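Local structure of aldehyde dehydrogenase (Bartonella henselae, 3I44) at residues K27-G32 and G219-I224. The protein probably oxidises aldehydes to carboxylic acids using NAD+ or NADP+ as electron acceptor, as other members of the aldehyde dehydrogenase family do. The protein carries 1 engineered substitution. Sequence-based numbering, arbitrary orientation.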
ATOM      1  N   LYS A  27      -3.644 -25.266  23.148  1.00 28.62           N
ATOM      2  CA  LYS A  27      -2.932 -25.775  21.991  1.00 28.93           C
ATOM      3  C   LYS A  27      -3.009 -24.764  20.838  1.00 28.55           C
ATOM      4  O   LYS A  27      -3.880 -23.869  20.846  1.00 26.71           O
ATOM      5  CB  LYS A  27      -3.487 -27.134  21.562  1.00 29.68           C
ATOM      6  CG  LYS A  27      -3.161 -28.334  22.529  1.00 31.51           C
ATOM      7  CD  LYS A  27      -3.719 -29.638  21.942  1.00 35.04           C
ATOM      8  CE  LYS A  27      -3.850 -30.770  22.968  1.00 38.34           C
ATOM      9  NZ  LYS A  27      -2.536 -31.100  23.526  1.00 40.07           N
ATOM     10  N   PHE A  28      -2.060 -24.904  19.895  1.00 27.47           N
ATOM     11  CA  PHE A  28      -2.005 -24.154  18.632  1.00 26.70           C
ATOM     12  C   PHE A  28      -2.299 -25.110  17.464  1.00 26.41           C
ATOM     13  O   PHE A  28      -2.131 -26.307  17.610  1.00 26.63           O
ATOM     14  CB  PHE A  28      -0.630 -23.513  18.442  1.00 26.62           C
ATOM     15  CG  PHE A  28      -0.221 -22.567  19.552  1.00 26.00           C
ATOM     16  CD1 PHE A  28      -1.153 -21.835  20.256  1.00 24.43           C
ATOM     17  CD2 PHE A  28       1.123 -22.396  19.860  1.00 25.71           C
ATOM     18  CE1 PHE A  28      -0.769 -20.970  21.265  1.00 26.80           C
ATOM     19  CE2 PHE A  28       1.522 -21.508  20.857  1.00 27.96           C
ATOM     20  CZ  PHE A  28       0.572 -20.800  21.573  1.00 26.08           C
ATOM     21  N   TYR A  29      -2.785 -24.587  16.341  1.00 24.60           N
ATOM     22  CA  TYR A  29      -3.075 -25.413  15.165  1.00 24.03           C
ATOM     23  C   TYR A  29      -1.991 -25.134  14.116  1.00 24.38           C
ATOM     24  O   TYR A  29      -1.956 -24.061  13.465  1.00 22.34           O
ATOM     25  CB  TYR A  29      -4.485 -25.170  14.621  1.00 23.92           C
ATOM     26  CG  TYR A  29      -4.875 -26.102  13.485  1.00 23.82           C
ATOM     27  CD1 TYR A  29      -5.256 -27.420  13.727  1.00 26.78           C
ATOM     28  CD2 TYR A  29      -4.878 -25.658  12.175  1.00 23.40           C
ATOM     29  CE1 TYR A  29      -5.624 -28.287  12.683  1.00 26.10           C
ATOM     30  CE2 TYR A  29      -5.250 -26.490  11.134  1.00 24.76           C
ATOM     31  CZ  TYR A  29      -5.606 -27.811  11.387  1.00 27.44           C
ATOM     32  OH  TYR A  29      -5.953 -28.627  10.335  1.00 27.73           O
ATOM     33  N   ILE A  30      -1.049 -26.073  14.022  1.00 24.43           N
ATOM     34  CA  ILE A  30       0.110 -25.909  13.170  1.00 25.17           C
ATOM     35  C   ILE A  30       0.285 -27.176  12.324  1.00 25.41           C
ATOM     36  O   ILE A  30       0.329 -28.277  12.859  1.00 25.02           O
ATOM     37  CB  ILE A  30       1.395 -25.624  13.958  1.00 25.28           C
ATOM     38  CG1 ILE A  30       1.227 -24.366  14.835  1.00 24.25           C
ATOM     39  CG2 ILE A  30       2.558 -25.437  12.967  1.00 24.85           C
ATOM     40  CD1 ILE A  30       2.431 -24.015  15.792  1.00 22.64           C
ATOM     41  N   ASN A  31       0.349 -26.991  11.007  1.00 25.13           N
ATOM     42  CA  ASN A  31       0.571 -28.068  10.071  1.00 26.79           C
ATOM     43  C   ASN A  31      -0.438 -29.208  10.217  1.00 27.38           C
ATOM     44  O   ASN A  31      -0.077 -30.373  10.233  1.00 27.59           O
ATOM     45  CB  ASN A  31       2.018 -28.578  10.200  1.00 26.86           C
ATOM     46  CG  ASN A  31       2.564 -29.143   8.893  1.00 28.48           C
ATOM     47  OD1 ASN A  31       2.089 -28.840   7.789  1.00 31.01           O
ATOM     48  ND2 ASN A  31       3.585 -29.952   9.017  1.00 30.00           N
ATOM     49  N   GLY A  32      -1.714 -28.853  10.317  1.00 27.66           N
ATOM     50  CA  GLY A  32      -2.785 -29.836  10.335  1.00 28.44           C
ATOM     51  C   GLY A  32      -3.065 -30.501  11.675  1.00 29.03           C
ATOM     52  O   GLY A  32      -3.902 -31.368  11.727  1.00 28.88           O
ATOM     53  N   GLY A 219      -0.760 -27.131   6.817  1.00 25.81           N
ATOM     54  CA  GLY A 219       0.139 -25.985   6.735  1.00 24.81           C
ATOM     55  C   GLY A 219      -0.424 -24.789   5.976  1.00 24.91           C
ATOM     56  O   GLY A 219       0.161 -23.677   6.024  1.00 24.79           O
ATOM     57  N   VAL A 220      -1.539 -24.989   5.266  1.00 23.36           N
ATOM     58  CA  VAL A 220      -2.161 -23.875   4.532  1.00 22.82           C
ATOM     59  C   VAL A 220      -2.665 -22.817   5.513  1.00 22.87           C
ATOM     60  O   VAL A 220      -2.452 -21.607   5.316  1.00 22.74           O
ATOM     61  CB  VAL A 220      -3.281 -24.400   3.625  1.00 22.82           C
ATOM     62  CG1 VAL A 220      -4.031 -23.267   2.943  1.00 21.86           C
ATOM     63  CG2 VAL A 220      -2.671 -25.386   2.575  1.00 20.79           C
ATOM     64  N   PHE A 221      -3.326 -23.273   6.570  1.00 22.96           N
ATOM     65  CA  PHE A 221      -3.808 -22.393   7.588  1.00 23.24           C
ATOM     66  C   PHE A 221      -3.228 -22.789   8.942  1.00 23.48           C
ATOM     67  O   PHE A 221      -3.323 -23.938   9.337  1.00 23.04           O
ATOM     68  CB  PHE A 221      -5.348 -22.415   7.635  1.00 23.30           C
ATOM     69  CG  PHE A 221      -5.906 -21.692   8.806  1.00 23.55           C
ATOM     70  CD1 PHE A 221      -6.103 -20.308   8.761  1.00 23.25           C
ATOM     71  CD2 PHE A 221      -6.178 -22.380   9.996  1.00 22.15           C
ATOM     72  CE1 PHE A 221      -6.584 -19.623   9.871  1.00 22.47           C
ATOM     73  CE2 PHE A 221      -6.656 -21.719  11.103  1.00 19.86           C
ATOM     74  CZ  PHE A 221      -6.877 -20.333  11.050  1.00 21.95           C
ATOM     75  N   ASN A 222      -2.680 -21.811   9.669  1.00 23.26           N
ATOM     76  CA  ASN A 222      -2.079 -22.069  10.984  1.00 22.99           C
ATOM     77  C   ASN A 222      -2.531 -21.007  11.976  1.00 22.91           C
ATOM     78  O   ASN A 222      -2.659 -19.822  11.616  1.00 23.26           O
ATOM     79  CB  ASN A 222      -0.539 -22.077  10.891  1.00 22.45           C
ATOM     80  CG  ASN A 222      -0.036 -22.992   9.822  1.00 22.87           C
ATOM     81  OD1 ASN A 222       0.185 -24.180  10.066  1.00 23.14           O
ATOM     82  ND2 ASN A 222       0.104 -22.458   8.576  1.00 19.48           N
ATOM     83  N   LEU A 223      -2.796 -21.425  13.213  1.00 21.71           N
ATOM     84  CA  LEU A 223      -3.259 -20.531  14.258  1.00 22.34           C
ATOM     85  C   LEU A 223      -2.345 -20.652  15.477  1.00 22.15           C
ATOM     86  O   LEU A 223      -2.127 -21.763  15.990  1.00 21.28           O
ATOM     87  CB  LEU A 223      -4.742 -20.801  14.632  1.00 21.71           C
ATOM     88  CG  LEU A 223      -5.347 -19.893  15.744  1.00 21.97           C
ATOM     89  CD1 LEU A 223      -6.874 -19.825  15.678  1.00 20.26           C
ATOM     90  CD2 LEU A 223      -4.939 -20.369  17.143  1.00 19.50           C
ATOM     91  N   ILE A 224      -1.779 -19.521  15.881  1.00 22.28           N
ATOM     92  CA  ILE A 224      -1.058 -19.418  17.145  1.00 24.10           C
ATOM     93  C   ILE A 224      -1.670 -18.269  17.940  1.00 24.09           C
ATOM     94  O   ILE A 224      -2.030 -17.240  17.368  1.00 24.73           O
ATOM     95  CB  ILE A 224       0.473 -19.180  16.967  1.00 25.04           C
ATOM     96  CG1 ILE A 224       0.744 -17.880  16.196  1.00 26.65           C
ATOM     97  CG2 ILE A 224       1.117 -20.395  16.309  1.00 25.01           C
ATOM     98  CD1 ILE A 224       2.205 -17.524  16.032  1.00 31.57           C
TER
HETATM   99  O   HOH W   1      -2.435 -26.417   8.975  1.00 24.53           O
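Y29 and L223 form an antiparallel hydrogen-bonded pair, a single bridge between strands whose directions differ by 155°. Y29 N donates to L223 O at 2.9 Å, and L223 N returns a bond to Y29 O at 2.8 Å. The same Y29 O receives a CA-H...O contact from N222.

Beyond this bridge a side chain continues the pairing. N31 N points almost straight at N222 OD1 (3.0 Å, 174° at the hydrogen). With CG beside its own backbone N (chi1 -52°), the N222 amide is gripped at both ends: OD1 takes N31 N across the contact, while ND2 donates within its own segment to G219 O, from above that carbonyl's plane, and to M192 O of the neighbouring strand 191-195. A water accepts from G32 N and G219 N and donates to F221 O, linking the two backbones past the last direct bond.

Strand 221-223 pairs in parallel with 191-195 in the sheet of the Rossmann-like domain, which in this family binds the dinucleotide; strand 23-30, part of the separate N-terminal sheet, bridges it on the side away from 191-195.

Side-chain contacts divide between two faces. On one, I224 CA makes a CH-pi contact over one face of the F28 ring, 4.3 Å from its centroid and displaced toward the rim, while I224 CG2 meets I30 CD1 at 3.9 Å. On the other, the Y29 ring presents its edge to F221 O, and the Y29 and F221 side chains cross at about a right angle, Y29 CD2 to F221 CD2 4.1 Å. The Y29 hydroxyl is hydrogen-bonded to D212 OD1.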